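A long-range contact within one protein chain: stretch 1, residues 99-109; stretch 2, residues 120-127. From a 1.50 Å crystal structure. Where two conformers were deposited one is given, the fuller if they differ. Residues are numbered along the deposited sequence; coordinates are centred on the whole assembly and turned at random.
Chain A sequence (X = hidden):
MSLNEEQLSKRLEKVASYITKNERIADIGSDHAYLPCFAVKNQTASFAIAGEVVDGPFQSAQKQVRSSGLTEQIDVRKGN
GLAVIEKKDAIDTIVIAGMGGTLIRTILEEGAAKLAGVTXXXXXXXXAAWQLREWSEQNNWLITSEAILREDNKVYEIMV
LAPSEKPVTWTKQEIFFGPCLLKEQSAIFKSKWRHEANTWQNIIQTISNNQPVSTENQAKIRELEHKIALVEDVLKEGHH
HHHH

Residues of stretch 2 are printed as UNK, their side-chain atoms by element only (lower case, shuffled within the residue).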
# COMPACT_ATOMS: atom_id res chain seq x y z
N MSE A 99 -2.88 -1.24 -6.27
CA MSE A 99 -4.32 -0.93 -6.30
C MSE A 99 -4.50 0.36 -5.56
O MSE A 99 -3.68 0.73 -4.72
CB MSE A 99 -5.09 -1.99 -5.51
CG MSE A 99 -5.08 -3.32 -6.12
SE MSE A 99 -6.23 -4.44 -5.07
CE MSE A 99 -5.18 -6.10 -5.25
N GLY A 100 -5.64 1.02 -5.77
CA GLY A 100 -5.90 2.23 -4.99
C GLY A 100 -6.15 1.93 -3.52
O GLY A 100 -6.69 0.86 -3.18
N GLY A 101 -5.80 2.91 -2.69
CA GLY A 101 -6.00 2.82 -1.22
C GLY A 101 -7.41 2.49 -0.80
O GLY A 101 -7.58 1.75 0.15
N THR A 102 -8.43 3.07 -1.46
CA THR A 102 -9.82 2.81 -1.12
C THR A 102 -10.16 1.33 -1.39
O THR A 102 -10.80 0.69 -0.56
CB THR A 102 -10.79 3.77 -1.86
OG1 THR A 102 -10.34 5.11 -1.64
CG2 THR A 102 -12.19 3.65 -1.33
N LEU A 103 -9.70 0.81 -2.53
CA LEU A 103 -9.96 -0.58 -2.93
C LEU A 103 -9.31 -1.54 -1.94
O LEU A 103 -9.92 -2.55 -1.56
CB LEU A 103 -9.44 -0.91 -4.34
CG LEU A 103 -9.71 -2.36 -4.84
CD1 LEU A 103 -11.16 -2.89 -4.57
CD2 LEU A 103 -9.36 -2.52 -6.31
N ILE A 104 -8.07 -1.23 -1.57
CA ILE A 104 -7.35 -2.04 -0.58
C ILE A 104 -8.06 -2.02 0.75
O ILE A 104 -8.22 -3.05 1.39
CB ILE A 104 -5.85 -1.59 -0.38
CG1 ILE A 104 -5.06 -1.80 -1.67
CG2 ILE A 104 -5.20 -2.40 0.76
CD1 ILE A 104 -3.59 -1.35 -1.64
N ARG A 105 -8.52 -0.84 1.16
CA ARG A 105 -9.24 -0.71 2.41
C ARG A 105 -10.48 -1.60 2.36
O ARG A 105 -10.76 -2.33 3.33
CB ARG A 105 -9.66 0.76 2.67
CG ARG A 105 -10.26 0.92 4.09
CD ARG A 105 -10.37 2.41 4.48
NE ARG A 105 -10.86 2.54 5.85
CZ ARG A 105 -10.88 3.67 6.55
NH1 ARG A 105 -10.49 4.83 6.02
NH2 ARG A 105 -11.33 3.65 7.81
N THR A 106 -11.22 -1.52 1.24
CA THR A 106 -12.47 -2.32 1.03
C THR A 106 -12.15 -3.81 1.14
O THR A 106 -12.86 -4.55 1.84
CB THR A 106 -13.14 -1.95 -0.30
OG1 THR A 106 -13.51 -0.57 -0.24
CG2 THR A 106 -14.41 -2.80 -0.56
N ILE A 107 -11.04 -4.22 0.52
CA ILE A 107 -10.59 -5.61 0.57
C ILE A 107 -10.35 -6.04 2.01
O ILE A 107 -10.76 -7.15 2.41
CB ILE A 107 -9.34 -5.82 -0.32
CG1 ILE A 107 -9.77 -5.82 -1.79
CG2 ILE A 107 -8.62 -7.16 0.05
CD1 ILE A 107 -8.62 -5.78 -2.74
N LEU A 108 -9.67 -5.21 2.78
CA LEU A 108 -9.39 -5.48 4.20
C LEU A 108 -10.64 -5.53 5.09
O LEU A 108 -10.73 -6.38 5.99
CB LEU A 108 -8.39 -4.47 4.79
CG LEU A 108 -6.98 -4.56 4.19
CD1 LEU A 108 -6.15 -3.37 4.65
CD2 LEU A 108 -6.26 -5.89 4.58
N GLU A 109 -11.59 -4.63 4.83
CA GLU A 109 -12.84 -4.58 5.59
C GLU A 109 -13.78 -5.73 5.22
O GLU A 109 -14.22 -6.47 6.11
CB GLU A 109 -13.51 -3.21 5.46
CG GLU A 109 -12.66 -2.10 6.06
CD GLU A 109 -13.19 -0.69 5.81
OE1 GLU A 109 -13.97 -0.51 4.84
OE2 GLU A 109 -12.77 0.23 6.56
N UNK A 120 1.25 -9.90 9.64
CA UNK A 120 1.94 -8.87 8.86
C UNK A 120 1.14 -8.54 7.63
O UNK A 120 0.65 -9.44 6.93
c UNK A 120 4.21 -8.23 7.76
c UNK A 120 6.16 -9.80 7.38
c UNK A 120 3.36 -9.28 8.52
n UNK A 120 7.62 -9.82 7.55
c UNK A 120 5.73 -8.40 7.85
N UNK A 121 0.94 -7.24 7.36
CA UNK A 121 0.37 -6.79 6.08
C UNK A 121 1.43 -5.93 5.44
O UNK A 121 2.06 -5.10 6.09
c UNK A 121 -2.63 -7.71 6.27
c UNK A 121 -2.07 -6.52 7.03
c UNK A 121 -3.20 -5.48 7.31
c UNK A 121 -0.91 -5.94 6.23
N UNK A 122 1.63 -6.14 4.14
CA UNK A 122 2.51 -5.28 3.35
C UNK A 122 1.66 -4.66 2.24
O UNK A 122 1.13 -5.38 1.34
c UNK A 122 4.53 -5.08 1.93
c UNK A 122 3.65 -6.05 2.71
c UNK A 122 5.37 -7.92 3.23
c UNK A 122 4.49 -6.76 3.79
N UNK A 123 1.40 -3.34 2.34
CA UNK A 123 0.39 -2.74 1.44
C UNK A 123 1.09 -1.68 0.60
O UNK A 123 1.94 -0.93 1.11
c UNK A 123 -1.36 -2.98 3.32
c UNK A 123 -1.91 -4.28 2.70
c UNK A 123 -2.46 -2.15 4.02
c UNK A 123 -0.74 -2.10 2.26
N UNK A 124 0.74 -1.63 -0.68
CA UNK A 124 1.35 -0.65 -1.57
C UNK A 124 0.22 -0.01 -2.36
O UNK A 124 -0.11 -0.47 -3.43
n UNK A 124 2.10 1.25 -4.87
o UNK A 124 2.24 -0.95 -5.37
c UNK A 124 2.48 -0.02 -4.62
c UNK A 124 2.42 -1.30 -2.44
c UNK A 124 3.19 -0.27 -3.32
N UNK A 125 -0.36 1.08 -1.82
CA UNK A 125 -1.46 1.76 -2.53
C UNK A 125 -0.94 2.77 -3.56
O UNK A 125 0.05 3.45 -3.32
c UNK A 125 -1.04 2.88 -0.44
c UNK A 125 -2.17 2.51 -1.42
c UNK A 125 -0.10 1.66 -0.50
N UNK A 126 -1.62 2.82 -4.69
CA UNK A 126 -1.25 3.70 -5.81
C UNK A 126 -1.87 5.09 -5.66
O UNK A 126 -1.54 5.98 -6.42
c UNK A 126 -1.71 3.08 -7.12
o UNK A 126 0.27 1.70 -7.04
c UNK A 126 -0.83 1.93 -7.57
n UNK A 126 -1.30 1.20 -8.53
N UNK A 127 -2.81 5.24 -4.73
CA UNK A 127 -3.53 6.51 -4.48
C UNK A 127 -4.08 6.42 -3.08
O UNK A 127 -4.33 5.30 -2.58
c UNK A 127 -5.36 8.13 -5.46
c UNK A 127 -6.41 8.38 -6.63
c UNK A 127 -4.70 6.74 -5.55
c UNK A 127 -5.76 5.67 -5.49

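Position 120 carries four carbons in an unbranched row ending in a nitrogen, and none of them comes near stretch 1. This is Lys120; its long chain lets the charged end hydrogen-bond elsewhere in the structure while the backbone starts the strand.

Position 121 has four carbons forked at the second, with CB pointing toward the helix; one end carbon of the fork lies 4.1 Å from Leu108 CD2. This is Leu121, an apolar partner suited to a buried site.

At position 122 four carbons fork at the first, one arm being two carbons long, all out of reach of stretch 1. This is Ile122, buried; an aliphatic side chain branched at CB is at ease in an extended strand.

Position 123 again shows four carbons forked at the second and points toward the helix. One end carbon lies 3.9 Å from Leu108 CD1, and both end carbons are 4.3 Å from Ile104 CG2. This is Leu123, whose CD1 thus touches both helix residues.

Position 124 has three carbons, the third bearing one oxygen and one nitrogen. CB points away from the helix, but the backbone O lies 4.0 Å from Ile104 CD1. This is Gln124; its NE2 donates to the side-chain oxygen of position 126, 2.9 Å from that atom, so the buried amide is not left without a partner.

Position 125 closes three carbons into a ring on its own backbone N. CB is 3.8 Å from Gly101 CA and 4.1 Å from Ile104 CD1, while CA makes a CA-H...O contact of 3.3 Å with Met99 O. This is Pro125; it has no N-H to donate, but its compact ring packs well.

Position 126 has two carbons, the second bearing one oxygen and one nitrogen; its backbone N donates to Met99 O at 2.9 Å. This is Asn126, whose short side chain places OD1 to accept from Gln124.

Position 127 has four carbons forked at the first, and the short arm rests 3.5 Å from Gly100 CA; its backbone O accepts a hydrogen bond from Gly101 N at 2.8 Å. This is Ile127: the CB branch sets CG2 against the bare CA of Gly100, while the side chain's end leads away.

Near the helix start, two backbone hydrogen bonds hold the two stretches close, and glycine makes the approach possible: an ideal CB on Gly101 would stand 2.7 Å from Ile127 O, a clash. Farther along, Ile104 and Leu108, one helical turn apart, lay their side chains against Leu121, Leu123 and Pro125, alternate residues of stretch 2. Helix and strand run roughly antiparallel, at 146°, so Leu108 meets the earlier leucines and Gly101 the later proline.

Stretch 2 120-127: KLILQPNI
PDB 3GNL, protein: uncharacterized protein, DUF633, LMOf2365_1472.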